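Polyporopepsin (Irpex lacteus, PDB 1WKR) cleaves proteins with broad specificity as a pepsin-like aspartic endopeptidase and clots milk. Local coordinates at residues A[195-204]-A[220-231]; A[249-257]-A[267-276]. All blocks are in the same frame, centred on the assembly; numbering follows the deposited sequence.

Contact 1. Residues A[195-204]-A[220-231]; sequences IRYGSSTSIL and IASDAFAKYKKA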
loop_
_atom_site.group_PDB
_atom_site.type_symbol
_atom_site.label_atom_id
_atom_site.label_comp_id
_atom_site.label_asym_id
_atom_site.label_seq_id
_atom_site.Cartn_x
_atom_site.Cartn_y
_atom_site.Cartn_z
ATOM N N ILE A 195 -3.898 13.371 -13.352
ATOM C CA ILE A 195 -4.482 14.046 -12.216
ATOM C C ILE A 195 -4.764 15.495 -12.574
ATOM O O ILE A 195 -3.865 16.196 -13.103
ATOM C CB ILE A 195 -3.549 13.997 -10.950
ATOM C CG1 ILE A 195 -3.022 12.569 -10.678
ATOM C CG2 ILE A 195 -4.329 14.526 -9.729
ATOM C CD1 ILE A 195 -2.008 12.571 -9.498
ATOM N N ARG A 196 -5.948 15.957 -12.265
ATOM C CA ARG A 196 -6.295 17.391 -12.373
ATOM C C ARG A 196 -6.864 17.859 -11.083
ATOM O O ARG A 196 -7.400 17.091 -10.252
ATOM C CB ARG A 196 -7.235 17.623 -13.547
ATOM C CG ARG A 196 -8.463 17.382 -13.370
ATOM C CD ARG A 196 -9.517 18.157 -14.493
ATOM N NE ARG A 196 -10.834 17.731 -14.044
ATOM C CZ ARG A 196 -11.374 16.617 -14.300
ATOM N NH1 ARG A 196 -10.658 15.729 -15.079
ATOM N NH2 ARG A 196 -12.505 16.177 -13.931
ATOM N N TYR A 197 -6.793 19.157 -10.838
ATOM C CA TYR A 197 -7.315 19.811 -9.620
ATOM C C TYR A 197 -8.505 20.668 -10.053
ATOM O O TYR A 197 -8.364 21.517 -10.927
ATOM C CB TYR A 197 -6.223 20.676 -8.999
ATOM C CG TYR A 197 -6.691 21.466 -7.799
ATOM C CD1 TYR A 197 -6.837 20.833 -6.560
ATOM C CD2 TYR A 197 -7.017 22.804 -7.911
ATOM C CE1 TYR A 197 -7.282 21.554 -5.442
ATOM C CE2 TYR A 197 -7.452 23.555 -6.764
ATOM C CZ TYR A 197 -7.515 22.903 -5.574
ATOM O OH TYR A 197 -7.956 23.529 -4.428
ATOM N N GLY A 198 -9.665 20.435 -9.470
ATOM C CA GLY A 198 -10.872 21.170 -9.887
ATOM C C GLY A 198 -11.164 20.872 -11.330
ATOM O O GLY A 198 -10.791 19.863 -11.927
ATOM N N SER A 199 -11.804 21.854 -12.000
ATOM C CA SER A 199 -12.250 21.652 -13.372
ATOM C C SER A 199 -11.221 21.974 -14.391
ATOM O O SER A 199 -11.374 21.524 -15.543
ATOM C CB SER A 199 -13.523 22.503 -13.668
ATOM O OG SER A 199 -14.609 21.795 -12.845
ATOM N N SER A 200 -10.181 22.774 -14.066
ATOM C CA SER A 200 -9.402 23.448 -15.103
ATOM C C SER A 200 -7.935 23.472 -14.836
ATOM O O SER A 200 -7.195 24.222 -15.531
ATOM C CB SER A 200 -9.845 24.888 -15.350
ATOM O OG SER A 200 -9.642 25.688 -14.238
ATOM N N THR A 201 -7.376 22.737 -13.894
ATOM C CA THR A 201 -5.944 22.847 -13.502
ATOM C C THR A 201 -5.283 21.522 -13.632
ATOM O O THR A 201 -5.461 20.621 -12.780
ATOM C CB THR A 201 -5.788 23.412 -12.102
ATOM O OG1 THR A 201 -6.505 24.700 -12.059
ATOM C CG2 THR A 201 -4.370 23.684 -11.735
ATOM N N SER A 202 -4.402 21.320 -14.598
ATOM C CA SER A 202 -3.647 20.068 -14.670
ATOM C C SER A 202 -2.644 19.987 -13.541
ATOM O O SER A 202 -2.005 20.981 -13.186
ATOM C CB SER A 202 -2.902 19.991 -16.061
ATOM O OG SER A 202 -2.194 18.730 -16.103
ATOM N N ILE A 203 -2.521 18.868 -12.928
ATOM C CA ILE A 203 -1.527 18.577 -11.884
ATOM C C ILE A 203 -0.440 17.630 -12.425
ATOM O O ILE A 203 0.725 17.923 -12.322
ATOM C CB ILE A 203 -2.213 18.059 -10.625
ATOM C CG1 ILE A 203 -3.168 19.081 -10.028
ATOM C CG2 ILE A 203 -1.134 17.593 -9.609
ATOM C CD1 ILE A 203 -2.463 20.396 -9.548
ATOM N N LEU A 204 -0.852 16.474 -12.969
ATOM C CA LEU A 204 0.050 15.477 -13.487
ATOM C C LEU A 204 -0.481 15.005 -14.795
ATOM O O LEU A 204 -1.572 14.374 -14.815
ATOM C CB LEU A 204 0.209 14.345 -12.481
ATOM C CG LEU A 204 1.284 13.291 -12.866
ATOM C CD1 LEU A 204 2.703 13.850 -12.681
ATOM C CD2 LEU A 204 1.147 12.063 -11.980
ATOM N N ILE A 220 3.200 12.535 -5.525
ATOM C CA ILE A 220 3.246 12.931 -6.948
ATOM C C ILE A 220 4.567 13.546 -7.289
ATOM O O ILE A 220 5.248 14.128 -6.426
ATOM C CB ILE A 220 2.029 13.887 -7.291
ATOM C CG1 ILE A 220 2.083 15.181 -6.437
ATOM C CG2 ILE A 220 0.735 13.129 -7.065
ATOM C CD1 ILE A 220 0.938 16.142 -6.752
ATOM N N ALA A 221 4.957 13.404 -8.541
ATOM C CA ALA A 221 6.243 13.934 -9.014
ATOM C C ALA A 221 6.438 15.393 -8.620
ATOM O O ALA A 221 5.471 16.124 -8.507
ATOM C CB ALA A 221 6.339 13.804 -10.539
ATOM N N SER A 222 7.685 15.781 -8.439
ATOM C CA SER A 222 7.964 17.117 -7.863
ATOM C C SER A 222 7.404 18.261 -8.618
ATOM O O SER A 222 6.959 19.234 -8.014
ATOM C CB SER A 222 9.525 17.255 -7.745
ATOM O OG SER A 222 10.066 16.202 -6.960
ATOM N N ASP A 223 7.425 18.195 -9.963
ATOM C CA ASP A 223 6.821 19.242 -10.737
ATOM C C ASP A 223 5.324 19.321 -10.588
ATOM O O ASP A 223 4.707 20.407 -10.574
ATOM C CB ASP A 223 7.225 19.094 -12.246
ATOM C CG ASP A 223 7.070 17.697 -12.804
ATOM O OD1 ASP A 223 7.463 16.686 -12.200
ATOM O OD2 ASP A 223 6.524 17.525 -13.931
ATOM N N ALA A 224 4.646 18.157 -10.392
ATOM C CA ALA A 224 3.221 18.116 -10.100
ATOM C C ALA A 224 2.929 18.601 -8.695
ATOM O O ALA A 224 1.947 19.335 -8.486
ATOM C CB ALA A 224 2.768 16.660 -10.245
ATOM N N PHE A 225 3.793 18.269 -7.729
ATOM C CA PHE A 225 3.636 18.782 -6.366
ATOM C C PHE A 225 3.729 20.263 -6.330
ATOM O O PHE A 225 2.950 20.942 -5.636
ATOM C CB PHE A 225 4.749 18.161 -5.476
ATOM C CG PHE A 225 4.585 18.469 -4.027
ATOM C CD1 PHE A 225 3.583 17.890 -3.266
ATOM C CD2 PHE A 225 5.488 19.365 -3.427
ATOM C CE1 PHE A 225 3.474 18.158 -1.934
ATOM C CE2 PHE A 225 5.331 19.624 -2.071
ATOM C CZ PHE A 225 4.359 19.004 -1.303
ATOM N N ALA A 226 4.640 20.910 -7.110
ATOM C CA ALA A 226 4.663 22.377 -7.170
ATOM C C ALA A 226 3.403 22.910 -7.695
ATOM O O ALA A 226 2.888 23.937 -7.210
ATOM C CB ALA A 226 5.869 22.778 -8.061
ATOM N N LYS A 227 2.803 22.297 -8.720
ATOM C CA LYS A 227 1.499 22.772 -9.282
ATOM C C LYS A 227 0.410 22.657 -8.223
ATOM O O LYS A 227 -0.477 23.543 -8.124
ATOM C CB LYS A 227 1.093 21.967 -10.503
ATOM C CG LYS A 227 2.022 22.297 -11.702
ATOM C CD LYS A 227 1.579 21.428 -12.936
ATOM C CE LYS A 227 2.678 21.605 -13.998
ATOM N NZ LYS A 227 2.308 20.781 -15.194
ATOM N N TYR A 228 0.414 21.560 -7.451
ATOM C CA TYR A 228 -0.608 21.364 -6.404
ATOM C C TYR A 228 -0.462 22.399 -5.280
ATOM O O TYR A 228 -1.478 22.936 -4.789
ATOM C CB TYR A 228 -0.437 19.961 -5.884
ATOM C CG TYR A 228 -1.397 19.595 -4.766
ATOM C CD1 TYR A 228 -2.747 19.347 -5.061
ATOM C CD2 TYR A 228 -0.998 19.549 -3.436
ATOM C CE1 TYR A 228 -3.657 18.986 -4.048
ATOM C CE2 TYR A 228 -1.910 19.196 -2.434
ATOM C CZ TYR A 228 -3.177 18.905 -2.739
ATOM O OH TYR A 228 -4.041 18.577 -1.708
ATOM N N LYS A 229 0.768 22.656 -4.855
ATOM C CA LYS A 229 0.975 23.688 -3.825
ATOM C C LYS A 229 0.512 25.001 -4.346
ATOM O O LYS A 229 -0.194 25.775 -3.602
ATOM C CB LYS A 229 2.487 23.814 -3.534
ATOM C CG LYS A 229 3.018 22.968 -2.726
ATOM C CD LYS A 229 4.485 23.234 -2.320
ATOM C CE LYS A 229 4.638 24.343 -1.279
ATOM N NZ LYS A 229 6.061 24.625 -0.794
ATOM N N LYS A 230 0.758 25.389 -5.599
ATOM C CA LYS A 230 0.291 26.661 -6.136
ATOM C C LYS A 230 -1.191 26.670 -6.159
ATOM O O LYS A 230 -1.820 27.713 -5.792
ATOM C CB LYS A 230 0.896 26.819 -7.576
ATOM C CG LYS A 230 0.465 28.090 -8.258
ATOM C CD LYS A 230 0.996 28.078 -9.769
ATOM C CE LYS A 230 0.320 29.299 -10.479
ATOM N NZ LYS A 230 0.855 29.480 -11.938
ATOM N N ALA A 231 -1.867 25.619 -6.622
ATOM C CA ALA A 231 -3.324 25.614 -6.863
ATOM C C ALA A 231 -4.051 25.668 -5.522
ATOM O O ALA A 231 -5.162 26.327 -5.478
ATOM C CB ALA A 231 -3.693 24.325 -7.569
HETATM O O HOH W 1 -7.788 26.173 -4.227
HETATM O O HOH W 2 0.471 18.728 -16.063
HETATM O O HOH W 3 3.230 18.067 -13.663
#

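Contact 2. Residues A[249-257]-A[267-276]; sequences QYANLQSLF and LTANAQIWPR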
loop_
_atom_site.group_PDB
_atom_site.type_symbol
_atom_site.label_atom_id
_atom_site.label_comp_id
_atom_site.label_asym_id
_atom_site.label_seq_id
_atom_site.Cartn_x
_atom_site.Cartn_y
_atom_site.Cartn_z
ATOM N N GLN A 249 -8.354 28.450 3.071
ATOM C CA GLN A 249 -7.884 27.652 1.953
ATOM C C GLN A 249 -8.511 26.216 2.000
ATOM O O GLN A 249 -8.788 25.708 0.928
ATOM C CB GLN A 249 -6.332 27.502 2.051
ATOM C CG GLN A 249 -5.657 28.852 1.646
ATOM C CD GLN A 249 -4.161 28.798 2.028
ATOM O OE1 GLN A 249 -3.708 28.022 2.835
ATOM N NE2 GLN A 249 -3.400 29.664 1.313
ATOM N N TYR A 250 -8.753 25.678 3.170
ATOM C CA TYR A 250 -9.460 24.381 3.225
ATOM C C TYR A 250 -10.889 24.528 2.732
ATOM O O TYR A 250 -11.366 23.716 1.957
ATOM C CB TYR A 250 -9.416 23.767 4.608
ATOM C CG TYR A 250 -10.208 22.464 4.633
ATOM C CD1 TYR A 250 -9.787 21.339 3.896
ATOM C CD2 TYR A 250 -11.434 22.359 5.299
ATOM C CE1 TYR A 250 -10.525 20.176 3.823
ATOM C CE2 TYR A 250 -12.182 21.183 5.264
ATOM C CZ TYR A 250 -11.705 20.103 4.500
ATOM O OH TYR A 250 -12.454 18.967 4.444
ATOM N N ALA A 251 -11.553 25.636 3.141
ATOM C CA ALA A 251 -12.925 25.844 2.661
ATOM C C ALA A 251 -13.004 25.901 1.145
ATOM O O ALA A 251 -13.952 25.471 0.530
ATOM C CB ALA A 251 -13.495 27.095 3.264
ATOM N N ASN A 252 -11.955 26.433 0.499
ATOM C CA ASN A 252 -11.838 26.550 -0.943
ATOM C C ASN A 252 -11.168 25.409 -1.633
ATOM O O ASN A 252 -11.001 25.409 -2.874
ATOM C CB ASN A 252 -11.109 27.875 -1.277
ATOM C CG ASN A 252 -12.003 29.060 -1.046
ATOM O OD1 ASN A 252 -13.112 29.136 -1.543
ATOM N ND2 ASN A 252 -11.519 29.932 -0.200
ATOM N N LEU A 253 -10.732 24.392 -0.901
ATOM C CA LEU A 253 -10.029 23.238 -1.496
ATOM C C LEU A 253 -10.938 22.462 -2.420
ATOM O O LEU A 253 -12.040 22.078 -2.016
ATOM C CB LEU A 253 -9.480 22.355 -0.379
ATOM C CG LEU A 253 -8.610 21.151 -0.825
ATOM C CD1 LEU A 253 -7.366 21.562 -1.574
ATOM C CD2 LEU A 253 -8.236 20.279 0.382
ATOM N N GLN A 254 -10.497 22.258 -3.644
ATOM C CA GLN A 254 -11.265 21.465 -4.635
ATOM C C GLN A 254 -10.800 20.013 -4.649
ATOM O O GLN A 254 -9.725 19.682 -4.123
ATOM C CB GLN A 254 -11.069 22.100 -6.023
ATOM C CG GLN A 254 -11.158 23.620 -6.204
ATOM C CD GLN A 254 -12.533 23.846 -5.998
ATOM O OE1 GLN A 254 -13.489 23.608 -6.856
ATOM N NE2 GLN A 254 -12.877 24.560 -4.951
ATOM N N SER A 255 -11.612 19.164 -5.288
ATOM C CA SER A 255 -11.225 17.766 -5.493
ATOM C C SER A 255 -10.059 17.612 -6.416
ATOM O O SER A 255 -9.839 18.447 -7.328
ATOM C CB SER A 255 -12.379 16.952 -6.022
ATOM O OG SER A 255 -13.431 16.935 -5.045
ATOM N N LEU A 256 -9.305 16.551 -6.232
ATOM C CA LEU A 256 -8.405 16.040 -7.244
ATOM C C LEU A 256 -9.113 14.954 -8.031
ATOM O O LEU A 256 -9.784 14.068 -7.449
ATOM C CB LEU A 256 -7.151 15.432 -6.638
ATOM C CG LEU A 256 -6.165 16.385 -6.066
ATOM C CD1 LEU A 256 -5.105 15.707 -5.173
ATOM C CD2 LEU A 256 -5.446 17.197 -7.173
ATOM N N PHE A 257 -9.039 15.030 -9.339
ATOM C CA PHE A 257 -9.708 14.061 -10.218
ATOM C C PHE A 257 -8.669 13.211 -10.882
ATOM O O PHE A 257 -7.811 13.774 -11.628
ATOM C CB PHE A 257 -10.585 14.786 -11.254
ATOM C CG PHE A 257 -11.706 15.596 -10.629
ATOM C CD1 PHE A 257 -12.927 15.014 -10.378
ATOM C CD2 PHE A 257 -11.554 16.950 -10.338
ATOM C CE1 PHE A 257 -13.977 15.755 -9.861
ATOM C CE2 PHE A 257 -12.621 17.679 -9.778
ATOM C CZ PHE A 257 -13.835 17.048 -9.558
ATOM N N LEU A 267 -10.984 12.340 -5.583
ATOM C CA LEU A 267 -10.405 12.431 -4.225
ATOM C C LEU A 267 -10.810 13.809 -3.663
ATOM O O LEU A 267 -10.296 14.879 -4.058
ATOM C CB LEU A 267 -8.890 12.264 -4.304
ATOM C CG LEU A 267 -8.198 12.067 -2.957
ATOM C CD1 LEU A 267 -8.462 10.666 -2.380
ATOM C CD2 LEU A 267 -6.694 12.295 -3.091
ATOM N N THR A 268 -11.785 13.781 -2.763
ATOM C CA THR A 268 -12.408 15.057 -2.327
ATOM C C THR A 268 -11.482 15.847 -1.440
ATOM O O THR A 268 -10.431 15.370 -0.987
ATOM C CB THR A 268 -13.709 14.752 -1.548
ATOM O OG1 THR A 268 -13.328 13.985 -0.372
ATOM C CG2 THR A 268 -14.732 13.962 -2.367
ATOM N N ALA A 269 -11.897 17.097 -1.170
ATOM C CA ALA A 269 -11.148 17.937 -0.238
ATOM C C ALA A 269 -10.916 17.231 1.076
ATOM O O ALA A 269 -9.752 17.197 1.578
ATOM C CB ALA A 269 -11.903 19.249 -0.000
ATOM N N ASN A 270 -11.926 16.610 1.666
ATOM C CA ASN A 270 -11.719 15.992 2.958
ATOM C C ASN A 270 -10.728 14.797 2.857
ATOM O O ASN A 270 -9.947 14.526 3.785
ATOM C CB ASN A 270 -13.035 15.499 3.568
ATOM C CG ASN A 270 -12.858 15.069 5.005
ATOM O OD1 ASN A 270 -12.839 13.889 5.333
ATOM N ND2 ASN A 270 -12.803 16.076 5.907
ATOM N N ALA A 271 -10.806 14.077 1.724
ATOM C CA ALA A 271 -9.886 12.944 1.506
ATOM C C ALA A 271 -8.455 13.406 1.366
ATOM O O ALA A 271 -7.524 12.576 1.496
ATOM C CB ALA A 271 -10.288 12.214 0.227
ATOM N N GLN A 272 -8.208 14.680 1.056
ATOM C CA GLN A 272 -6.845 15.212 0.877
ATOM C C GLN A 272 -6.192 15.630 2.154
ATOM O O GLN A 272 -5.039 16.055 2.116
ATOM C CB GLN A 272 -6.883 16.404 -0.090
ATOM C CG GLN A 272 -7.104 15.975 -1.556
ATOM C CD GLN A 272 -7.367 17.175 -2.433
ATOM O OE1 GLN A 272 -6.506 18.048 -2.595
ATOM N NE2 GLN A 272 -8.550 17.271 -2.963
ATOM N N ILE A 273 -6.886 15.513 3.296
ATOM C CA ILE A 273 -6.327 15.996 4.582
ATOM C C ILE A 273 -6.135 14.844 5.538
ATOM O O ILE A 273 -6.828 13.821 5.495
ATOM C CB ILE A 273 -7.163 17.162 5.207
ATOM C CG1 ILE A 273 -8.394 16.645 5.966
ATOM C CG2 ILE A 273 -7.474 18.183 4.125
ATOM C CD1 ILE A 273 -9.161 17.750 6.667
ATOM N N TRP A 274 -5.144 15.008 6.462
ATOM C CA TRP A 274 -4.913 14.074 7.542
ATOM C C TRP A 274 -6.082 14.134 8.535
ATOM O O TRP A 274 -6.620 15.267 8.730
ATOM C CB TRP A 274 -3.582 14.426 8.223
ATOM C CG TRP A 274 -3.168 13.529 9.326
ATOM C CD1 TRP A 274 -3.457 13.626 10.626
ATOM C CD2 TRP A 274 -2.400 12.304 9.180
ATOM N NE1 TRP A 274 -2.949 12.548 11.350
ATOM C CE2 TRP A 274 -2.316 11.745 10.464
ATOM C CE3 TRP A 274 -1.847 11.617 8.107
ATOM C CZ2 TRP A 274 -1.645 10.477 10.733
ATOM C CZ3 TRP A 274 -1.126 10.442 8.331
ATOM C CH2 TRP A 274 -1.091 9.853 9.609
ATOM N N PRO A 275 -6.508 13.056 9.133
ATOM C CA PRO A 275 -7.619 13.127 10.119
ATOM C C PRO A 275 -7.281 14.077 11.256
ATOM O O PRO A 275 -6.350 13.845 12.044
ATOM C CB PRO A 275 -7.747 11.670 10.593
ATOM C CG PRO A 275 -6.475 10.965 10.224
ATOM C CD PRO A 275 -6.055 11.665 8.941
ATOM N N ARG A 276 -8.046 15.183 11.338
ATOM C CA ARG A 276 -7.650 16.265 12.227
ATOM C C ARG A 276 -7.716 15.910 13.716
ATOM O O ARG A 276 -6.873 16.437 14.486
ATOM C CB ARG A 276 -8.497 17.490 11.962
ATOM C CG ARG A 276 -8.114 18.154 10.643
ATOM C CD ARG A 276 -9.036 19.280 10.234
ATOM N NE ARG A 276 -10.319 18.739 9.729
ATOM C CZ ARG A 276 -11.237 19.499 9.110
ATOM N NH1 ARG A 276 -11.100 20.823 9.041
ATOM N NH2 ARG A 276 -12.281 18.922 8.535
HETATM O O HOH W 4 -14.130 18.180 -2.712
#

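Contact 1. Residues A[195-204]-A[220-231]
Ile195 reaches Ile220 with its outermost carbon, CD1 lying 3.7 Å from CG2 of Ile220. Two residues on, the Tyr197 ring stands beside the helix 222-232. Its CG is anti to the backbone N (chi1 176°), which brings CD2 to 3.7 Å from Ala231 CB. Tyr197 OH bonds to Gln254 N, and a water links it to Ala231 O. Replacing Tyr197 by an alanine would probably open a gap beside Ala231 and leave Gln254 N without its hydroxyl partner. Thr201 adds its methyl CG2 against Ala231. The Ser202 carbonyl oxygen rests against Lys227 CD, and a water joins Ser202 OG to Lys227 NZ. Ile203 fills the middle. Its CG2 meets Ile220 CD1 at 3.8 Å, while CD1 packs on the Tyr228 backbone, 3.7 Å from Tyr228 N. The Ile203 carbonyl lies against Ala224, with O 3.2 Å from CB, and takes a hydrogen bond from a third water, which Lys227 NZ reaches weakly. Leu204 closes the row, its CD1 3.7 Å from Ala224 CB. Ile203 and Leu204 both face Ile195, a classic beta bulge in the hairpin. Their two N-H groups reach Ile195 O from the same face of the carbonyl plane. No direct hydrogen bond joins hairpin and helix. The helix is therefore held by apolar contact, and the polar links run through waters, two of them shared with Lys227.

Contact 2. Residues A[249-257]-A[267-276]
Tyr250 packs its ring against Ile273, with CE1 3.7 Å from Ile273 CG2, and the two side chains cross at about a right angle. Ala269 O lies at the ring edge, in plane. CG of Tyr250 is anti to the backbone N (chi1 177°), which carries the ring from the helix toward Ala269 and Ile273. Asn270 ND2 gives Tyr250 OH a straight but long hydrogen bond of 3.3 Å, at 164°. Arg276 comes near the ring with NH1, the guanidinium and ring planes 66° apart. The C-terminal Asn340 takes a hydrogen bond from Asn270 ND2 and a salt bridge from Arg276 NE. Leu253 presses CD2 on Ala269 CB at 3.8 Å.

Gln272 reaches, extended beyond CG, to the backbone of 254-256. Its NE2 donates to Gln254 O at 2.9 Å, with the partner near the amide plane, and also to Leu267 O. Leu267 O thus receives two donors, Gln272 NE2 and Leu256 N. Tyr228 OH hydrogen-bonds to OE1, so both the oxygen and the nitrogen of this buried amide have partners. Leu256 CD1 packs against the same amide, 3.8 Å from Gln272 OE1. Ser255 OG bonds to Glu266 and, through a water, to Ala269 N.

Leu256 and Leu267 form an antiparallel hydrogen-bonded pair, with Leu267 N 2.8 Å from Leu256 O. Thr268 OG1 accepts from Ala271 N, an ST motif that opens the 3-10 turn 270-272. The Leu256-Leu267 pair is the open end of the beta hairpin 256-260/263-267, and the chain before and after it packs together there, in the pepsin-like fold.

In the fold
Contact 1 and contact 2 are neighbours, their centres about 13 Å apart. Strands 190-197 and 256-260 run side by side in one sheet, where Phe257 N lies 2.8 Å from Arg196 O. Helix 222-232 and the segment 267-276 are joined where Tyr228 OH lies 2.7 Å from Gln272 OE1. Tyr197 OH also touches Leu253 CD1 at 3.5 Å. The two contacts therefore share one buried region, with Leu256 touching Ile195, Tyr197 and Tyr228. Both lie on the same side of the chain's centre, about 22 and 21 Å from it. Both are away from the catalytic Asp32 and Asp212.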